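Local coordinates for protein Wss1p (Saccharomyces cerevisiae FostersO, PDB 5XBN) that acts as a zinc metalloprotease that cleaves DNA-bound proteins and takes part in the repair of toxic DNA-protein cross-links, at residues I22-A33 with I48-M59. Residues are numbered along the deposited sequence; the frame is centred on the assembly and turned at random.
Sequences IPHKNPHIQKVA and IKEIAHKVSYLM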
loop_
_atom_site.group_PDB
_atom_site.type_symbol
_atom_site.label_atom_id
_atom_site.label_comp_id
_atom_site.label_asym_id
_atom_site.label_seq_id
_atom_site.Cartn_x
_atom_site.Cartn_y
_atom_site.Cartn_z
ATOM N N ILE A 22 -15.377 0.686 9.768
ATOM C CA ILE A 22 -14.193 1.394 9.310
ATOM C C ILE A 22 -12.984 0.779 10.013
ATOM O O ILE A 22 -12.969 0.642 11.234
ATOM C CB ILE A 22 -14.296 2.894 9.606
ATOM C CG1 ILE A 22 -15.537 3.473 8.915
ATOM C CG2 ILE A 22 -13.009 3.613 9.182
ATOM C CD1 ILE A 22 -15.730 4.949 9.138
ATOM N N PRO A 23 -11.965 0.377 9.241
ATOM C CA PRO A 23 -10.766 -0.199 9.849
ATOM C C PRO A 23 -10.108 0.760 10.836
ATOM O O PRO A 23 -10.186 1.986 10.628
ATOM C CB PRO A 23 -9.859 -0.452 8.646
ATOM C CG PRO A 23 -10.811 -0.638 7.502
ATOM C CD PRO A 23 -11.907 0.357 7.771
ATOM N N HIS A 24 -9.498 0.219 11.893
ATOM C CA HIS A 24 -8.765 1.040 12.858
ATOM C C HIS A 24 -7.741 1.903 12.122
ATOM O O HIS A 24 -7.070 1.436 11.202
ATOM C CB HIS A 24 -8.056 0.176 13.909
ATOM C CG HIS A 24 -8.960 -0.374 14.976
ATOM N ND1 HIS A 24 -9.484 -1.649 14.927
ATOM C CD2 HIS A 24 -9.386 0.160 16.145
ATOM C CE1 HIS A 24 -10.225 -1.862 16.003
ATOM N NE2 HIS A 24 -10.186 -0.780 16.756
ATOM N N LYS A 25 -7.625 3.166 12.516
ATOM C CA LYS A 25 -6.671 4.058 11.874
ATOM C C LYS A 25 -5.233 3.648 12.169
ATOM O O LYS A 25 -4.908 3.192 13.264
ATOM C CB LYS A 25 -6.907 5.503 12.325
ATOM C CG LYS A 25 -8.296 6.014 12.009
ATOM C CD LYS A 25 -8.481 7.447 12.483
ATOM C CE LYS A 25 -9.932 7.873 12.381
ATOM N NZ LYS A 25 -10.086 9.319 12.716
ATOM N N ASN A 26 -4.386 3.789 11.160
ATOM C CA ASN A 26 -2.949 3.584 11.281
ATOM C C ASN A 26 -2.314 4.916 11.676
ATOM O O ASN A 26 -2.381 5.872 10.917
ATOM C CB ASN A 26 -2.406 3.055 9.945
ATOM C CG ASN A 26 -0.893 2.830 9.938
ATOM O OD1 ASN A 26 -0.151 3.322 10.790
ATOM N ND2 ASN A 26 -0.435 2.089 8.933
ATOM N N PRO A 27 -1.717 4.986 12.876
ATOM C CA PRO A 27 -1.089 6.199 13.420
ATOM C C PRO A 27 0.025 6.750 12.525
ATOM O O PRO A 27 0.407 7.920 12.627
ATOM C CB PRO A 27 -0.501 5.724 14.758
ATOM C CG PRO A 27 -1.246 4.481 15.093
ATOM C CD PRO A 27 -1.582 3.837 13.789
ATOM N N HIS A 28 0.543 5.903 11.648
ATOM C CA HIS A 28 1.716 6.242 10.856
ATOM C C HIS A 28 1.391 6.666 9.438
ATOM O O HIS A 28 2.296 6.957 8.664
ATOM C CB HIS A 28 2.669 5.052 10.848
ATOM C CG HIS A 28 2.848 4.450 12.204
ATOM N ND1 HIS A 28 3.493 5.112 13.228
ATOM C CD2 HIS A 28 2.402 3.283 12.730
ATOM C CE1 HIS A 28 3.471 4.361 14.316
ATOM N NE2 HIS A 28 2.813 3.248 14.042
ATOM N N ILE A 29 0.105 6.673 9.101
ATOM C CA ILE A 29 -0.353 7.224 7.831
ATOM C C ILE A 29 -1.337 8.350 8.116
ATOM O O ILE A 29 -2.358 8.137 8.761
ATOM C CB ILE A 29 -1.033 6.163 6.966
ATOM C CG1 ILE A 29 -0.071 4.995 6.729
ATOM C CG2 ILE A 29 -1.536 6.798 5.661
ATOM C CD1 ILE A 29 -0.683 3.791 6.008
ATOM N N GLN A 30 -1.051 9.553 7.647
ATOM C CA GLN A 30 -1.882 10.679 8.063
ATOM C C GLN A 30 -3.238 10.724 7.343
ATOM O O GLN A 30 -4.247 11.116 7.927
ATOM C CB GLN A 30 -1.129 11.990 7.849
ATOM C CG GLN A 30 0.071 12.151 8.738
ATOM C CD GLN A 30 0.806 13.454 8.472
ATOM O OE1 GLN A 30 0.205 14.526 8.453
ATOM N NE2 GLN A 30 2.112 13.360 8.241
ATOM N N LYS A 31 -3.278 10.321 6.082
ATOM C CA LYS A 31 -4.494 10.490 5.290
ATOM C C LYS A 31 -4.565 9.431 4.211
ATOM O O LYS A 31 -3.546 9.128 3.591
ATOM C CB LYS A 31 -4.510 11.884 4.651
ATOM C CG LYS A 31 -5.737 12.208 3.817
ATOM C CD LYS A 31 -6.906 12.584 4.690
ATOM C CE LYS A 31 -7.968 13.356 3.915
ATOM N NZ LYS A 31 -8.573 12.559 2.815
ATOM N N VAL A 32 -5.754 8.870 3.986
ATOM C CA VAL A 32 -5.961 8.030 2.809
ATOM C C VAL A 32 -7.007 8.677 1.902
ATOM O O VAL A 32 -7.863 9.442 2.355
ATOM C CB VAL A 32 -6.395 6.593 3.172
ATOM C CG1 VAL A 32 -5.396 5.979 4.128
ATOM C CG2 VAL A 32 -7.773 6.587 3.786
ATOM N N ALA A 33 -6.924 8.399 0.612
ATOM C CA ALA A 33 -7.946 8.891 -0.317
ATOM C C ALA A 33 -8.131 7.900 -1.448
ATOM O O ALA A 33 -7.218 7.144 -1.759
ATOM C CB ALA A 33 -7.559 10.256 -0.861
ATOM N N ILE A 48 -8.493 0.418 0.892
ATOM C CA ILE A 48 -7.216 1.083 1.160
ATOM C C ILE A 48 -7.051 1.327 2.667
ATOM O O ILE A 48 -5.936 1.311 3.188
ATOM C CB ILE A 48 -7.077 2.413 0.355
ATOM C CG1 ILE A 48 -5.587 2.785 0.192
ATOM C CG2 ILE A 48 -7.854 3.537 1.002
ATOM C CD1 ILE A 48 -5.337 3.878 -0.851
ATOM N N LYS A 49 -8.159 1.492 3.386
ATOM C CA LYS A 49 -8.065 1.627 4.837
ATOM C C LYS A 49 -7.708 0.309 5.485
ATOM O O LYS A 49 -7.058 0.292 6.523
ATOM C CB LYS A 49 -9.376 2.152 5.426
ATOM C CG LYS A 49 -9.578 3.627 5.125
ATOM C CD LYS A 49 -10.790 4.191 5.858
ATOM C CE LYS A 49 -10.922 5.683 5.555
ATOM N NZ LYS A 49 -11.953 6.371 6.400
ATOM N N GLU A 50 -8.144 -0.796 4.881
ATOM C CA GLU A 50 -7.789 -2.106 5.423
ATOM C C GLU A 50 -6.307 -2.374 5.171
ATOM O O GLU A 50 -5.629 -2.934 6.020
ATOM C CB GLU A 50 -8.658 -3.214 4.823
ATOM C CG GLU A 50 -8.412 -4.612 5.410
ATOM C CD GLU A 50 -8.747 -4.731 6.899
ATOM O OE1 GLU A 50 -9.500 -3.890 7.428
ATOM O OE2 GLU A 50 -8.261 -5.687 7.545
ATOM N N ILE A 51 -5.810 -1.967 4.004
ATOM C CA ILE A 51 -4.370 -2.061 3.734
ATOM C C ILE A 51 -3.596 -1.265 4.782
ATOM O O ILE A 51 -2.644 -1.765 5.392
ATOM C CB ILE A 51 -4.019 -1.523 2.325
ATOM C CG1 ILE A 51 -4.616 -2.404 1.229
ATOM C CG2 ILE A 51 -2.487 -1.395 2.150
ATOM C CD1 ILE A 51 -3.881 -3.701 1.020
ATOM N N ALA A 52 -4.034 -0.028 5.009
ATOM C CA ALA A 52 -3.405 0.859 5.994
ATOM C C ALA A 52 -3.391 0.236 7.379
ATOM O O ALA A 52 -2.389 0.263 8.070
ATOM C CB ALA A 52 -4.123 2.198 6.037
ATOM N N HIS A 53 -4.522 -0.322 7.785
ATOM C CA HIS A 53 -4.620 -0.973 9.080
ATOM C C HIS A 53 -3.684 -2.165 9.162
ATOM O O HIS A 53 -2.947 -2.332 10.138
ATOM C CB HIS A 53 -6.066 -1.418 9.337
ATOM C CG HIS A 53 -6.232 -2.251 10.565
ATOM N ND1 HIS A 53 -5.832 -1.823 11.810
ATOM C CD2 HIS A 53 -6.755 -3.488 10.741
ATOM C CE1 HIS A 53 -6.105 -2.755 12.705
ATOM N NE2 HIS A 53 -6.661 -3.777 12.081
ATOM N N LYS A 54 -3.700 -2.990 8.125
ATOM C CA LYS A 54 -2.966 -4.244 8.187
ATOM C C LYS A 54 -1.453 -4.017 8.261
ATOM O O LYS A 54 -0.757 -4.825 8.872
ATOM C CB LYS A 54 -3.303 -5.130 7.000
ATOM C CG LYS A 54 -4.656 -5.834 7.155
ATOM C CD LYS A 54 -4.956 -6.713 5.957
ATOM C CE LYS A 54 -4.801 -8.189 6.318
ATOM N NZ LYS A 54 -4.904 -9.057 5.118
ATOM N N VAL A 55 -0.949 -2.935 7.660
ATOM C CA VAL A 55 0.505 -2.669 7.729
ATOM C C VAL A 55 0.945 -1.806 8.899
ATOM O O VAL A 55 2.103 -1.406 8.970
ATOM C CB VAL A 55 1.058 -1.965 6.464
ATOM C CG1 VAL A 55 0.966 -2.864 5.308
ATOM C CG2 VAL A 55 0.380 -0.617 6.199
ATOM N N SER A 56 0.037 -1.526 9.822
ATOM C CA SER A 56 0.344 -0.576 10.890
ATOM C C SER A 56 1.479 -1.059 11.795
ATOM O O SER A 56 2.395 -0.301 12.170
ATOM C CB SER A 56 -0.920 -0.296 11.716
ATOM O OG SER A 56 -1.413 -1.479 12.322
ATOM N N TYR A 57 1.440 -2.337 12.136
ATOM C CA TYR A 57 2.423 -2.882 13.064
ATOM C C TYR A 57 3.816 -2.887 12.436
ATOM O O TYR A 57 4.808 -2.548 13.091
ATOM C CB TYR A 57 2.010 -4.301 13.472
ATOM C CG TYR A 57 2.716 -4.833 14.702
ATOM C CD1 TYR A 57 3.929 -5.500 14.594
ATOM C CD2 TYR A 57 2.157 -4.683 15.968
ATOM C CE1 TYR A 57 4.575 -6.007 15.714
ATOM C CE2 TYR A 57 2.798 -5.193 17.099
ATOM C CZ TYR A 57 4.007 -5.849 16.960
ATOM O OH TYR A 57 4.659 -6.364 18.063
ATOM N N LEU A 58 3.874 -3.280 11.166
ATOM C CA LEU A 58 5.133 -3.342 10.418
ATOM C C LEU A 58 5.733 -1.944 10.300
ATOM O O LEU A 58 6.933 -1.748 10.482
ATOM C CB LEU A 58 4.899 -3.953 9.027
ATOM C CG LEU A 58 6.123 -4.175 8.123
ATOM C CD1 LEU A 58 7.002 -5.278 8.666
ATOM C CD2 LEU A 58 5.695 -4.490 6.709
HETATM N N MSE A 59 4.889 -0.962 10.007
HETATM C CA MSE A 59 5.380 0.402 9.925
HETATM C C MSE A 59 5.907 0.871 11.282
HETATM O O MSE A 59 6.926 1.555 11.335
HETATM C CB MSE A 59 4.291 1.341 9.406
HETATM C CG MSE A 59 3.991 1.092 7.930
HETATM SE SE MSE A 59 2.669 2.325 7.191
HETATM C CE MSE A 59 3.700 3.990 7.269
HETATM O O HOH W 1 -6.991 2.398 8.357
HETATM O O HOH W 2 -4.109 0.276 12.662
#
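Asn26 ND2 donates to Ala52 O over 2.8 Å, in a bent bond with an N-H...O angle of 140°. The acceptor is tilted out of the Asn26 amide plane. CG of Asn26 is anti to the backbone N (chi1 179°), which carries the amide across to the turn between helix 41-54 and helix 56-62. There its CG lies 3.6 Å from Ser56 CB. The other end of the amide turns back to its own segment: Asn26 OD1 accepts from His28 N, forming an Asx turn. Both ends of this buried amide are thus bonded, which should fix its rotation. On the helix side, Ser56 OG donates to His53 O, and that oxygen also receives Ser56 N.

After the type I turn from Asn26 to Ile29, strand 29-33 runs roughly antiparallel to helix segment 48-54, at 146° between their N-to-C directions. It is the outermost strand, beside strand 66-72, in the mixed sheet of this WLM domain, a zinc-dependent HExxH metalloprotease fold. The helices pack against this edge of the sheet; Ile48 and Met59 reach on to Leu69 and Val66 of strand 66-72. Ile29 CD1 touches Ala52 CB and the selenium of Met59, a selenomethionine, at 3.8 Å each. The Met59 chain bends at its last torsion, and CE comes to 3.6 Å from His28 O. Val32 CB lies on Ile48 CG2. Val32 CG2 packs 3.7 Å from Lys49 CG, crossing the extended lysine chain at about a right angle.

Pro23 packs on the helix at Lys49 and Glu50. Its CG is 3.8 Å from Lys49 CB and also meets Glu50 OE1. A water donates to both His24 O and Lys49 O. The His24 and His53 side chains lie side by side, their rings oblique to each other. A second water, at the edge of the His53 ring and in its plane, hydrogen-bonds ND1 and gives a weak bond to Lys25 O.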